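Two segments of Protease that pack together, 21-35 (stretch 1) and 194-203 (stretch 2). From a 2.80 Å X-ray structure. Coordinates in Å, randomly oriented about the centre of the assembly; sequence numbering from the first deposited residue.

Stretch 1 21-35: SVPLENKTGVIEVDV
Stretch 2, residues 194-203: VLVVGDVNSQ

A central β-strand is held by its neighbours in two ways at once, through side chains packed on both faces and through backbone bonds along both edges, and this protease segment illustrates the principle well. Strand 194-198 lies between strand 21-23, which runs parallel to it (2° between axes, 4.8 Å at closest approach), and strand 30-35, which runs antiparallel (165°, 4.5 Å).

The apolar centre lies on the face carrying Val 22, Leu 195 and Val 197. Val 22 CB meets Val 197 CG2 at 3.7 Å, Val 22 CG2 lies 3.8 Å from Leu 195 CD1, and Leu 24 CD1 reaches Val 197 CG1 at 4.1 Å. Val 22 and Val 197 are t rotamers, Leu 195 is t,p and Leu 24 is m,t. The other face bears Ile 31, Val 33, Val 35, Val 194 and Val 196. Its contacts are looser: Val 33 CG1 to Val 196 CG2 is 4.4 Å and Val 35 CG2 to Val 194 CG2 is 4.3 Å, all four valines being t. Ile 31 (p,t) extends this layer beyond the strand, with CG2 4.1 Å from Val 200 CB.

The backbones are extended, and the hydrogen bonds between them mark the register. In the parallel ladder Val 22 pairs with Val 197: Val 22 N donates to Val 196 O (2.8 Å), and Gly 198 N to Val 22 O (3.2 Å). A very short bond, Leu 24 N to Gly 198 O (2.5 Å), continues the series. In the antiparallel ladder, Glu 32 and Val 197 form one hydrogen-bonded pair (Glu 32 N to Val 197 O, 2.7 Å; Val 197 N to Glu 32 O, 3.1 Å), and Asp 34 and Leu 195 another (Asp 34 N to Leu 195 O, 2.5 Å; Leu 195 N to Asp 34 O, 2.7 Å).

Gly 198, at phi/psi 141/-150, sits opposite Ile 31 with their CA atoms 4.1 Å apart. An ideal CB here would clash with Val 30 O and Ile 31 CA, each 2.5 Å away; the backbone angles independently call for glycine.

At the polar edge, Asp 199 (chi1 t) bonds through both backbone and side chain. Its N donates to Val 30 O (3.1 Å), while its OD2 accepts from Gly 29 N (3.1 Å, nearly linear at 174°), tying the loop before strand 30-35 to the residue just after the central strand. Gly 29 itself has a positive phi of 86°. Farther along, Ser 21 OG (chi1 t) and Ser 202 OG (chi1 m) share a 2.8 Å hydrogen bond, linking the parallel strand to the start of a helix.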

# COMPACT_ATOMS: atom_id res chain seq x y z
N SER B 21 36.77 9.79 -6.49
CA SER B 21 37.66 10.68 -5.75
C SER B 21 37.44 12.12 -6.18
O SER B 21 37.52 12.45 -7.36
CB SER B 21 39.12 10.27 -5.96
OG SER B 21 40.01 11.24 -5.44
N VAL B 22 37.16 12.99 -5.21
CA VAL B 22 36.96 14.41 -5.50
C VAL B 22 37.95 15.26 -4.71
O VAL B 22 37.63 15.73 -3.62
CB VAL B 22 35.52 14.86 -5.18
CG1 VAL B 22 35.24 16.23 -5.78
CG2 VAL B 22 34.51 13.85 -5.70
N PRO B 23 39.16 15.44 -5.25
CA PRO B 23 40.22 16.19 -4.56
C PRO B 23 39.86 17.66 -4.35
O PRO B 23 39.15 18.26 -5.16
CB PRO B 23 41.41 16.07 -5.52
CG PRO B 23 41.12 14.88 -6.35
CD PRO B 23 39.63 14.86 -6.52
N LEU B 24 40.34 18.22 -3.24
CA LEU B 24 40.18 19.63 -2.95
C LEU B 24 41.50 20.22 -2.46
O LEU B 24 41.86 20.07 -1.29
CB LEU B 24 39.08 19.86 -1.91
CG LEU B 24 37.63 19.54 -2.31
CD1 LEU B 24 36.68 19.83 -1.16
CD2 LEU B 24 37.22 20.31 -3.55
N GLU B 25 42.23 20.87 -3.37
CA GLU B 25 43.49 21.51 -3.02
C GLU B 25 43.25 22.64 -2.02
O GLU B 25 43.95 22.75 -1.01
CB GLU B 25 44.19 22.04 -4.27
N ASN B 26 42.25 23.47 -2.31
CA ASN B 26 41.84 24.55 -1.41
C ASN B 26 41.21 24.00 -0.13
O ASN B 26 40.09 24.37 0.23
CB ASN B 26 40.87 25.50 -2.12
N LYS B 27 41.96 23.13 0.53
CA LYS B 27 41.55 22.50 1.78
C LYS B 27 42.78 21.78 2.33
O LYS B 27 43.62 21.33 1.56
CB LYS B 27 40.39 21.53 1.57
N THR B 28 42.89 21.68 3.65
CA THR B 28 44.10 21.09 4.23
C THR B 28 43.80 20.02 5.28
O THR B 28 43.30 20.31 6.37
CB THR B 28 45.00 22.17 4.85
OG1 THR B 28 45.32 23.15 3.85
CG2 THR B 28 46.29 21.56 5.38
N GLY B 29 44.12 18.78 4.92
CA GLY B 29 43.98 17.66 5.83
C GLY B 29 42.59 17.06 5.83
O GLY B 29 42.44 15.84 5.75
N VAL B 30 41.57 17.91 5.90
CA VAL B 30 40.19 17.47 6.07
C VAL B 30 39.65 16.70 4.87
O VAL B 30 39.71 17.17 3.73
CB VAL B 30 39.27 18.67 6.35
CG1 VAL B 30 37.85 18.21 6.62
CG2 VAL B 30 39.80 19.48 7.52
N ILE B 31 39.12 15.51 5.12
CA ILE B 31 38.45 14.72 4.09
C ILE B 31 37.16 14.10 4.61
O ILE B 31 36.88 14.14 5.81
CB ILE B 31 39.34 13.57 3.56
CG1 ILE B 31 39.53 12.50 4.65
CG2 ILE B 31 40.67 14.09 3.05
CD1 ILE B 31 40.22 11.26 4.16
N GLU B 32 36.37 13.54 3.70
CA GLU B 32 35.21 12.76 4.09
C GLU B 32 35.16 11.46 3.30
O GLU B 32 35.27 11.46 2.07
CB GLU B 32 33.91 13.55 3.89
CG GLU B 32 32.67 12.75 4.28
CD GLU B 32 31.41 13.58 4.27
OE1 GLU B 32 30.41 13.13 3.67
OE2 GLU B 32 31.40 14.68 4.86
N VAL B 33 34.99 10.34 4.01
CA VAL B 33 34.94 9.03 3.37
C VAL B 33 33.51 8.51 3.30
O VAL B 33 32.92 8.16 4.31
CB VAL B 33 35.81 8.01 4.14
CG1 VAL B 33 35.86 6.70 3.39
CG2 VAL B 33 37.21 8.56 4.35
N ASP B 34 32.96 8.47 2.09
CA ASP B 34 31.57 8.05 1.89
C ASP B 34 31.43 6.64 1.34
O ASP B 34 32.18 6.23 0.46
CB ASP B 34 30.85 9.03 0.96
CG ASP B 34 30.46 10.31 1.64
OD1 ASP B 34 31.34 11.17 1.86
OD2 ASP B 34 29.26 10.46 1.96
N VAL B 35 30.45 5.92 1.87
CA VAL B 35 30.01 4.66 1.27
C VAL B 35 28.52 4.76 0.97
O VAL B 35 27.70 4.85 1.88
CB VAL B 35 30.27 3.46 2.19
CG1 VAL B 35 29.60 2.22 1.62
CG2 VAL B 35 31.76 3.24 2.35
N VAL B 194 31.96 3.96 -3.25
CA VAL B 194 32.87 4.55 -2.27
C VAL B 194 33.33 5.91 -2.76
O VAL B 194 34.03 6.03 -3.78
CB VAL B 194 34.09 3.65 -2.01
CG1 VAL B 194 35.06 4.33 -1.06
CG2 VAL B 194 33.65 2.30 -1.45
N LEU B 195 32.93 6.95 -2.04
CA LEU B 195 33.20 8.33 -2.43
C LEU B 195 34.13 9.00 -1.42
O LEU B 195 33.87 8.98 -0.22
CB LEU B 195 31.89 9.11 -2.55
CG LEU B 195 31.95 10.63 -2.73
CD1 LEU B 195 32.51 10.99 -4.10
CD2 LEU B 195 30.58 11.24 -2.53
N VAL B 196 35.22 9.59 -1.91
CA VAL B 196 36.16 10.29 -1.05
C VAL B 196 36.37 11.73 -1.52
O VAL B 196 36.81 11.98 -2.64
CB VAL B 196 37.53 9.58 -1.00
CG1 VAL B 196 38.51 10.38 -0.16
CG2 VAL B 196 37.37 8.16 -0.45
N VAL B 197 36.04 12.68 -0.64
CA VAL B 197 36.12 14.10 -0.97
C VAL B 197 36.98 14.84 0.06
O VAL B 197 36.87 14.60 1.26
CB VAL B 197 34.71 14.75 -1.01
CG1 VAL B 197 34.81 16.22 -1.37
CG2 VAL B 197 33.81 14.01 -2.00
N GLY B 198 37.85 15.72 -0.42
CA GLY B 198 38.68 16.52 0.46
C GLY B 198 40.10 16.71 -0.04
O GLY B 198 40.34 16.74 -1.25
N ASP B 199 41.03 16.85 0.89
CA ASP B 199 42.44 17.04 0.55
C ASP B 199 43.16 15.69 0.55
O ASP B 199 43.75 15.29 1.55
CB ASP B 199 43.10 18.01 1.53
CG ASP B 199 44.54 18.32 1.15
OD1 ASP B 199 44.83 18.47 -0.06
OD2 ASP B 199 45.39 18.42 2.07
N VAL B 200 43.11 15.00 -0.59
CA VAL B 200 43.74 13.69 -0.72
C VAL B 200 43.98 13.34 -2.19
O VAL B 200 43.19 13.71 -3.06
CB VAL B 200 42.88 12.58 -0.04
CG1 VAL B 200 41.52 12.46 -0.71
CG2 VAL B 200 43.62 11.25 -0.04
N ASN B 201 45.07 12.65 -2.47
CA ASN B 201 45.40 12.25 -3.83
C ASN B 201 44.49 11.14 -4.34
O ASN B 201 44.23 10.17 -3.64
CB ASN B 201 46.86 11.82 -3.93
CG ASN B 201 47.18 11.18 -5.26
OD1 ASN B 201 47.24 9.96 -5.38
ND2 ASN B 201 47.38 12.00 -6.28
N SER B 202 44.02 11.29 -5.58
CA SER B 202 43.09 10.33 -6.18
C SER B 202 43.71 8.94 -6.32
O SER B 202 43.05 7.93 -6.05
CB SER B 202 42.62 10.83 -7.54
OG SER B 202 41.82 11.99 -7.41
N GLN B 203 44.96 8.88 -6.76
CA GLN B 203 45.64 7.60 -6.94
C GLN B 203 45.89 6.92 -5.61
O GLN B 203 46.03 5.69 -5.55
CB GLN B 203 46.96 7.79 -7.70
CG GLN B 203 46.79 8.23 -9.15
CD GLN B 203 46.14 7.17 -10.01
OE1 GLN B 203 46.15 5.98 -9.68
NE2 GLN B 203 45.57 7.59 -11.13